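Local coordinates for VgrG protein (Vibrio cholerae, PDB 4E1C) that probably cross-links actin through its actin cross-linking domain, a toxin module that uses ATP and magnesium to join actin monomers by isopeptide bonds, at residues A[26-31]-A[172-177]; A[275-280]-A[348-353]. All coordinates share one frame; numbering follows the deposited sequence.

Interaction 1: residues A[26-31]-A[172-177]; sequences GIENEL and GQQATV. With MG (magnesium ion), chain D; MG (magnesium ion), chain E; ADP (adenosine-5'-diphosphate), chain B.
Strands 26-31 and 173-177 run antiparallel, the short strand axes 4.6 Å apart at closest approach and 164° between their directions. Gly26 with Thr176 and Glu28 with Gln174 are hydrogen-bonded pairs, each joined by two N-H...O bonds; Ile27 with Ala175 and Asn29 with Gln173 are the non-hydrogen-bonded pairs between and beyond them. Where the 172-177 segment turns its corner at Gly172, Glu30 N still reaches Gly172 O (2.8 Å) in an almost perfectly straight bond.

Gly26, Glu28, Gln174 and Thr176 form the nucleotide face. The ribose lies close over Gly26, whose CA is 3.2 Å from ADP O2', while Thr176 CB and CG2 pack against ADP O4'. The Glu28 and Gln174 side chains cross at an angle, carboxylate and amide planes 77° apart, and bind different metals: Glu28 OE2 binds one magnesium at 2.5 Å, and Gln174 OE1, brought round by a bend at chi2 (101°), binds the other at 2.6 Å together with Glu351 OE2. Glu28 OE1 accepts a hydrogen bond from a water that also bonds Thr176 OG1 and ADP O3'.

On the other face, Asn29 and Gln173 lie side by side and point the same way. Gln173 NE2 donates to Asn29 OD1 (2.8 Å); the oxygen sits in the glutamine amide plane, but the nitrogen stands above the carbonyl plane of Asn29. A second bond, to Pro364 O, further fixes the Gln173 amide.

The pairing thus sets a carboxylate and an amide on adjacent strands, each at a magnesium, with the carboxylate nearer the diphosphate. Metal, water and nucleotide are gathered by the two strands, consistent with a site that presents a magnesium-bound nucleotide for catalysis.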
loop_
_atom_site.group_PDB
_atom_site.type_symbol
_atom_site.label_atom_id
_atom_site.label_comp_id
_atom_site.label_asym_id
_atom_site.label_seq_id
_atom_site.Cartn_x
_atom_site.Cartn_y
_atom_site.Cartn_z
ATOM N N GLY A 26 -3.813 7.568 -2.497
ATOM C CA GLY A 26 -4.567 6.903 -1.448
ATOM C C GLY A 26 -3.780 7.064 -0.173
ATOM O O GLY A 26 -2.561 7.256 -0.221
ATOM N N ILE A 27 -4.465 7.049 0.967
ATOM C CA ILE A 27 -3.804 7.184 2.270
ATOM C C ILE A 27 -4.223 6.045 3.205
ATOM O O ILE A 27 -5.273 5.441 2.997
ATOM C CB ILE A 27 -3.969 8.593 2.918
ATOM C CG1 ILE A 27 -5.447 8.932 3.254
ATOM C CG2 ILE A 27 -3.270 9.690 2.090
ATOM C CD1 ILE A 27 -5.667 10.128 4.232
ATOM N N GLU A 28 -3.378 5.732 4.197
ATOM C CA GLU A 28 -3.607 4.729 5.240
ATOM C C GLU A 28 -3.289 5.410 6.540
ATOM O O GLU A 28 -2.269 6.096 6.629
ATOM C CB GLU A 28 -2.705 3.504 5.064
ATOM C CG GLU A 28 -3.091 2.611 3.903
ATOM C CD GLU A 28 -1.994 1.638 3.507
ATOM O OE1 GLU A 28 -0.956 2.077 2.955
ATOM O OE2 GLU A 28 -2.175 0.429 3.764
ATOM N N ASN A 29 -4.182 5.277 7.531
ATOM C CA ASN A 29 -3.988 5.928 8.829
ATOM C C ASN A 29 -4.381 5.030 9.996
ATOM O O ASN A 29 -5.572 4.791 10.254
ATOM C CB ASN A 29 -4.777 7.247 8.888
ATOM C CG ASN A 29 -4.255 8.270 9.880
ATOM O OD1 ASN A 29 -4.519 9.467 9.763
ATOM N ND2 ASN A 29 -3.464 7.851 10.848
ATOM N N GLU A 30 -3.373 4.532 10.701
ATOM C CA GLU A 30 -3.578 3.672 11.856
ATOM C C GLU A 30 -3.883 4.558 13.059
ATOM O O GLU A 30 -3.222 5.580 13.272
ATOM C CB GLU A 30 -2.359 2.782 12.080
ATOM C CG GLU A 30 -2.617 1.613 13.013
ATOM C CD GLU A 30 -1.374 0.865 13.446
ATOM O OE1 GLU A 30 -1.518 -0.261 13.974
ATOM O OE2 GLU A 30 -0.256 1.396 13.250
ATOM N N LEU A 31 -4.955 4.226 13.774
ATOM C CA LEU A 31 -5.408 5.033 14.908
ATOM C C LEU A 31 -4.779 4.579 16.198
ATOM O O LEU A 31 -4.477 3.404 16.357
ATOM C CB LEU A 31 -6.950 4.995 15.028
ATOM C CG LEU A 31 -7.758 5.442 13.800
ATOM C CD1 LEU A 31 -9.207 5.210 14.008
ATOM C CD2 LEU A 31 -7.475 6.902 13.413
ATOM N N GLY A 172 1.869 6.347 12.188
ATOM C CA GLY A 172 0.748 5.497 11.803
ATOM C C GLY A 172 0.265 5.756 10.387
ATOM O O GLY A 172 -0.707 5.137 9.943
ATOM N N GLN A 173 0.962 6.643 9.643
ATOM C CA GLN A 173 0.549 7.085 8.307
ATOM C C GLN A 173 1.398 6.681 7.112
ATOM O O GLN A 173 2.627 6.731 7.164
ATOM C CB GLN A 173 0.335 8.604 8.292
ATOM C CG GLN A 173 -0.807 9.054 9.219
ATOM C CD GLN A 173 -0.968 10.557 9.343
ATOM O OE1 GLN A 173 -0.004 11.329 9.288
ATOM N NE2 GLN A 173 -2.194 10.998 9.603
ATOM N N GLN A 174 0.715 6.342 6.006
ATOM C CA GLN A 174 1.317 6.028 4.704
ATOM C C GLN A 174 0.492 6.680 3.614
ATOM O O GLN A 174 -0.679 6.972 3.811
ATOM C CB GLN A 174 1.402 4.520 4.428
ATOM C CG GLN A 174 2.591 3.826 5.057
ATOM C CD GLN A 174 2.193 3.101 6.304
ATOM O OE1 GLN A 174 1.500 2.075 6.260
ATOM N NE2 GLN A 174 2.635 3.614 7.447
ATOM N N ALA A 175 1.115 6.895 2.456
ATOM C CA ALA A 175 0.464 7.415 1.269
ATOM C C ALA A 175 0.875 6.495 0.121
ATOM O O ALA A 175 1.996 5.997 0.126
ATOM C CB ALA A 175 0.918 8.840 0.999
ATOM N N THR A 176 -0.054 6.233 -0.830
ATOM C CA THR A 176 0.183 5.400 -2.010
ATOM C C THR A 176 -0.100 6.252 -3.234
ATOM O O THR A 176 -1.176 6.816 -3.341
ATOM C CB THR A 176 -0.623 4.080 -1.963
ATOM O OG1 THR A 176 -0.155 3.285 -0.873
ATOM C CG2 THR A 176 -0.469 3.256 -3.247
ATOM N N VAL A 177 0.860 6.330 -4.161
ATOM C CA VAL A 177 0.738 7.153 -5.345
ATOM C C VAL A 177 0.678 6.236 -6.543
ATOM O O VAL A 177 1.464 5.303 -6.630
ATOM C CB VAL A 177 1.877 8.234 -5.429
ATOM C CG1 VAL A 177 1.898 8.953 -6.787
ATOM C CG2 VAL A 177 1.764 9.251 -4.284
HETATM MG MG MG D . 1.021 0.298 4.470
HETATM MG MG MG E . -3.951 -1.182 4.247
HETATM P PB ADP B . -3.498 -3.509 2.129
HETATM O O1B ADP B . -2.752 -4.226 1.076
HETATM O O2B ADP B . -4.681 -4.388 2.621
HETATM O O3B ADP B . -2.577 -3.189 3.313
HETATM P PA ADP B . -4.826 -1.837 0.128
HETATM O O1A ADP B . -4.388 -2.816 -0.906
HETATM O O2A ADP B . -6.338 -1.957 0.357
HETATM O O3A ADP B . -4.075 -2.147 1.512
HETATM O "O5'" ADP B . -4.470 -0.376 -0.365
HETATM C "C5'" ADP B . -3.438 0.418 0.231
HETATM C "C4'" ADP B . -3.507 1.819 -0.325
HETATM O "O4'" ADP B . -3.597 1.798 -1.769
HETATM C "C3'" ADP B . -4.645 2.721 0.172
HETATM O "O3'" ADP B . -4.078 3.931 0.656
HETATM C "C2'" ADP B . -5.470 2.968 -1.091
HETATM O "O2'" ADP B . -6.174 4.194 -1.169
HETATM C "C1'" ADP B . -4.361 2.923 -2.129
HETATM N N9 ADP B . -4.808 2.803 -3.509
HETATM C C8 ADP B . -5.610 1.835 -4.057
HETATM N N7 ADP B . -5.833 2.004 -5.334
HETATM C C5 ADP B . -5.132 3.151 -5.653
HETATM C C6 ADP B . -4.937 3.843 -6.862
HETATM N N6 ADP B . -5.488 3.466 -8.027
HETATM N N1 ADP B . -4.164 4.951 -6.840
HETATM C C2 ADP B . -3.623 5.341 -5.681
HETATM N N3 ADP B . -3.739 4.772 -4.479
HETATM C C4 ADP B . -4.505 3.669 -4.533
HETATM O O HOH W 1 -1.315 4.125 1.372
#

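Interaction 2: residues A[275-280]-A[348-353]; sequences WEILPR and ILFEFR. With MG (magnesium ion), chain D; ADP (adenosine-5'-diphosphate), chain B; SO4 (sulfate ion), chain F.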
loop_
_atom_site.group_PDB
_atom_site.type_symbol
_atom_site.label_atom_id
_atom_site.label_comp_id
_atom_site.label_asym_id
_atom_site.label_seq_id
_atom_site.Cartn_x
_atom_site.Cartn_y
_atom_site.Cartn_z
ATOM N N TRP A 275 12.821 -0.436 1.221
ATOM C CA TRP A 275 12.498 0.108 -0.103
ATOM C C TRP A 275 12.262 1.611 -0.004
ATOM O O TRP A 275 12.589 2.311 -0.956
ATOM C CB TRP A 275 11.215 -0.540 -0.660
ATOM C CG TRP A 275 11.406 -1.915 -1.224
ATOM C CD1 TRP A 275 11.199 -3.103 -0.583
ATOM C CD2 TRP A 275 11.813 -2.243 -2.558
ATOM N NE1 TRP A 275 11.387 -4.152 -1.455
ATOM C CE2 TRP A 275 11.793 -3.654 -2.667
ATOM C CE3 TRP A 275 12.144 -1.480 -3.693
ATOM C CZ2 TRP A 275 12.174 -4.322 -3.841
ATOM C CZ3 TRP A 275 12.490 -2.145 -4.859
ATOM C CH2 TRP A 275 12.494 -3.550 -4.931
ATOM N N GLU A 276 11.658 2.097 1.128
ATOM C CA GLU A 276 11.265 3.493 1.412
ATOM C C GLU A 276 10.042 3.866 0.563
ATOM O O GLU A 276 9.003 4.251 1.100
ATOM C CB GLU A 276 12.414 4.503 1.193
ATOM C CG GLU A 276 13.564 4.351 2.172
ATOM C CD GLU A 276 14.726 5.304 1.967
ATOM O OE1 GLU A 276 15.852 4.923 2.347
ATOM O OE2 GLU A 276 14.524 6.412 1.415
ATOM N N ILE A 277 10.191 3.771 -0.765
ATOM C CA ILE A 277 9.115 3.991 -1.734
ATOM C C ILE A 277 8.923 2.573 -2.281
ATOM O O ILE A 277 9.778 2.049 -3.022
ATOM C CB ILE A 277 9.435 5.072 -2.813
ATOM C CG1 ILE A 277 9.661 6.472 -2.183
ATOM C CG2 ILE A 277 8.324 5.116 -3.855
ATOM C CD1 ILE A 277 10.184 7.616 -3.167
ATOM N N LEU A 278 7.868 1.911 -1.784
ATOM C CA LEU A 278 7.584 0.511 -2.072
ATOM C C LEU A 278 6.712 0.269 -3.298
ATOM O O LEU A 278 5.525 0.631 -3.285
ATOM C CB LEU A 278 7.004 -0.171 -0.819
ATOM C CG LEU A 278 6.601 -1.642 -0.915
ATOM C CD1 LEU A 278 7.830 -2.557 -0.960
ATOM C CD2 LEU A 278 5.682 -2.026 0.255
ATOM N N PRO A 279 7.269 -0.391 -4.355
ATOM C CA PRO A 279 6.440 -0.737 -5.524
ATOM C C PRO A 279 5.305 -1.654 -5.062
ATOM O O PRO A 279 5.539 -2.586 -4.281
ATOM C CB PRO A 279 7.424 -1.457 -6.465
ATOM C CG PRO A 279 8.792 -0.977 -6.023
ATOM C CD PRO A 279 8.647 -0.913 -4.520
ATOM N N ARG A 280 4.060 -1.297 -5.440
ATOM C CA ARG A 280 2.852 -2.000 -5.043
ATOM C C ARG A 280 2.210 -2.766 -6.186
ATOM O O ARG A 280 1.232 -3.463 -5.953
ATOM C CB ARG A 280 1.851 -1.008 -4.415
ATOM C CG ARG A 280 2.294 -0.470 -3.040
ATOM C CD ARG A 280 2.241 -1.521 -1.930
ATOM N NE ARG A 280 0.864 -1.982 -1.696
ATOM C CZ ARG A 280 0.427 -3.206 -1.968
ATOM N NH1 ARG A 280 1.261 -4.129 -2.428
ATOM N NH2 ARG A 280 -0.841 -3.528 -1.751
ATOM N N ILE A 348 0.940 2.151 -12.228
ATOM C CA ILE A 348 1.832 1.451 -11.310
ATOM C C ILE A 348 1.833 2.252 -10.036
ATOM O O ILE A 348 1.814 3.482 -10.091
ATOM C CB ILE A 348 3.256 1.160 -11.899
ATOM C CG1 ILE A 348 3.932 2.439 -12.484
ATOM C CG2 ILE A 348 3.171 0.007 -12.927
ATOM C CD1 ILE A 348 5.464 2.287 -12.856
ATOM N N LEU A 349 1.752 1.561 -8.890
ATOM C CA LEU A 349 1.603 2.184 -7.578
ATOM C C LEU A 349 2.792 2.025 -6.662
ATOM O O LEU A 349 3.544 1.051 -6.738
ATOM C CB LEU A 349 0.326 1.623 -6.916
ATOM C CG LEU A 349 -0.988 2.347 -7.253
ATOM C CD1 LEU A 349 -1.422 2.122 -8.702
ATOM C CD2 LEU A 349 -2.072 1.845 -6.382
ATOM N N PHE A 350 2.937 2.988 -5.762
ATOM C CA PHE A 350 4.051 3.044 -4.837
ATOM C C PHE A 350 3.587 3.531 -3.487
ATOM O O PHE A 350 2.898 4.553 -3.399
ATOM C CB PHE A 350 5.148 3.986 -5.392
ATOM C CG PHE A 350 5.623 3.564 -6.759
ATOM C CD1 PHE A 350 6.671 2.654 -6.898
ATOM C CD2 PHE A 350 4.992 4.032 -7.909
ATOM C CE1 PHE A 350 7.071 2.219 -8.166
ATOM C CE2 PHE A 350 5.369 3.571 -9.174
ATOM C CZ PHE A 350 6.413 2.677 -9.296
ATOM N N GLU A 351 4.008 2.815 -2.424
ATOM C CA GLU A 351 3.681 3.150 -1.052
ATOM C C GLU A 351 4.849 3.872 -0.408
ATOM O O GLU A 351 5.981 3.373 -0.420
ATOM C CB GLU A 351 3.351 1.857 -0.283
ATOM C CG GLU A 351 3.018 2.032 1.184
ATOM C CD GLU A 351 2.837 0.722 1.927
ATOM O OE1 GLU A 351 2.311 -0.243 1.329
ATOM O OE2 GLU A 351 3.209 0.666 3.120
ATOM N N PHE A 352 4.570 5.033 0.186
ATOM C CA PHE A 352 5.577 5.789 0.921
ATOM C C PHE A 352 5.460 5.263 2.357
ATOM O O PHE A 352 4.456 5.522 3.025
ATOM C CB PHE A 352 5.307 7.315 0.820
ATOM C CG PHE A 352 5.620 7.869 -0.551
ATOM C CD1 PHE A 352 4.728 7.707 -1.610
ATOM C CD2 PHE A 352 6.819 8.528 -0.796
ATOM C CE1 PHE A 352 5.047 8.180 -2.892
ATOM C CE2 PHE A 352 7.113 9.039 -2.065
ATOM C CZ PHE A 352 6.236 8.852 -3.104
ATOM N N ARG A 353 6.449 4.459 2.793
ATOM C CA ARG A 353 6.504 3.838 4.128
ATOM C C ARG A 353 6.457 4.867 5.246
ATOM O O ARG A 353 5.821 4.639 6.278
ATOM C CB ARG A 353 7.720 2.897 4.233
ATOM C CG ARG A 353 7.679 1.761 3.191
ATOM C CD ARG A 353 6.530 0.769 3.449
ATOM N NE ARG A 353 6.780 0.012 4.684
ATOM C CZ ARG A 353 5.902 -0.753 5.314
ATOM N NH1 ARG A 353 4.668 -0.885 4.854
ATOM N NH2 ARG A 353 6.260 -1.408 6.415
HETATM MG MG MG D . 1.021 0.298 4.470
HETATM P PB ADP B . -3.498 -3.509 2.129
HETATM O O1B ADP B . -2.752 -4.226 1.076
HETATM O O2B ADP B . -4.681 -4.388 2.621
HETATM O O3B ADP B . -2.577 -3.189 3.313
HETATM P PA ADP B . -4.826 -1.837 0.128
HETATM O O1A ADP B . -4.388 -2.816 -0.906
HETATM O O2A ADP B . -6.338 -1.957 0.357
HETATM O O3A ADP B . -4.075 -2.147 1.512
HETATM O "O5'" ADP B . -4.470 -0.376 -0.365
HETATM C "C5'" ADP B . -3.438 0.418 0.231
HETATM C "C4'" ADP B . -3.507 1.819 -0.325
HETATM O "O4'" ADP B . -3.597 1.798 -1.769
HETATM C "C3'" ADP B . -4.645 2.721 0.172
HETATM O "O3'" ADP B . -4.078 3.931 0.656
HETATM C "C2'" ADP B . -5.470 2.968 -1.091
HETATM O "O2'" ADP B . -6.174 4.194 -1.169
HETATM C "C1'" ADP B . -4.361 2.923 -2.129
HETATM N N9 ADP B . -4.808 2.803 -3.509
HETATM C C8 ADP B . -5.610 1.835 -4.057
HETATM N N7 ADP B . -5.833 2.004 -5.334
HETATM C C5 ADP B . -5.132 3.151 -5.653
HETATM C C6 ADP B . -4.937 3.843 -6.862
HETATM N N6 ADP B . -5.488 3.466 -8.027
HETATM N N1 ADP B . -4.164 4.951 -6.840
HETATM C C2 ADP B . -3.623 5.341 -5.681
HETATM N N3 ADP B . -3.739 4.772 -4.479
HETATM C C4 ADP B . -4.505 3.669 -4.533
HETATM S S SO4 F . 3.109 -3.577 7.141
HETATM O O1 SO4 F . 2.129 -3.661 8.215
HETATM O O2 SO4 F . 4.302 -2.925 7.648
HETATM O O3 SO4 F . 3.417 -4.926 6.675
HETATM O O4 SO4 F . 2.536 -2.797 6.047
HETATM O O HOH W 2 -0.173 0.632 -0.632
#
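Leu278 N donates to Glu351 O and Arg280 N to Leu349 O, both at 2.7 Å. Leu278 and Glu351 form a hydrogen-bonded antiparallel pair, and Arg353 N to Glu276 O extends the ladder at its other end. Glu351 OE2 binds magnesium at 2.6 Å and accepts a bond from Arg353 NH1 (2.7 Å) on its syn side. Bends at chi2 and chi3 fold Arg353 back to this point, where NH1 and NH2 also grip two oxygens of a sulfate. Glu351 OE1 lies 3.8 Å from Arg280 NE in a long salt bridge, well out of the guanidinium plane, with the two planar groups at 90°. A water takes the N-H of NE and donates to OE1, while Arg280 NH1 is held by His331 O.

Beyond these bonds, Ile277 CG2 packs on Phe350 CB and lies over one face of the Phe352 ring, whose CE2 is 3.6 Å from Ile277 CD1. Pro279 meets Phe350 CE1, and Leu349 CD2 presses on the adenine at C5 (3.4 Å).

Two arginines thus bracket the metal-binding carboxylate, probably fixing its orientation, and the sulfate, probably from the crystallisation liquor, may mark a pocket that can hold an anion.

In the fold
From the N terminus, strand 24-32 comes first and waits some 140 residues for its partner in interaction 1, closing a long loop that includes helix 101-124. Only after strand 167-180 has passed does interaction 2 open, so the two loops follow in series and neither nests nor crosses. Helices 292-307 and 312-323 lie within the second loop, between 277-279 and 345-352. Strand 345-352 then pairs with strand 167-180, as in Ala175 O to Phe352 N (2.7 Å), making the neighbouring strands run 24-32, 167-180, 345-352, 277-279. Both contacts border ADP and one magnesium.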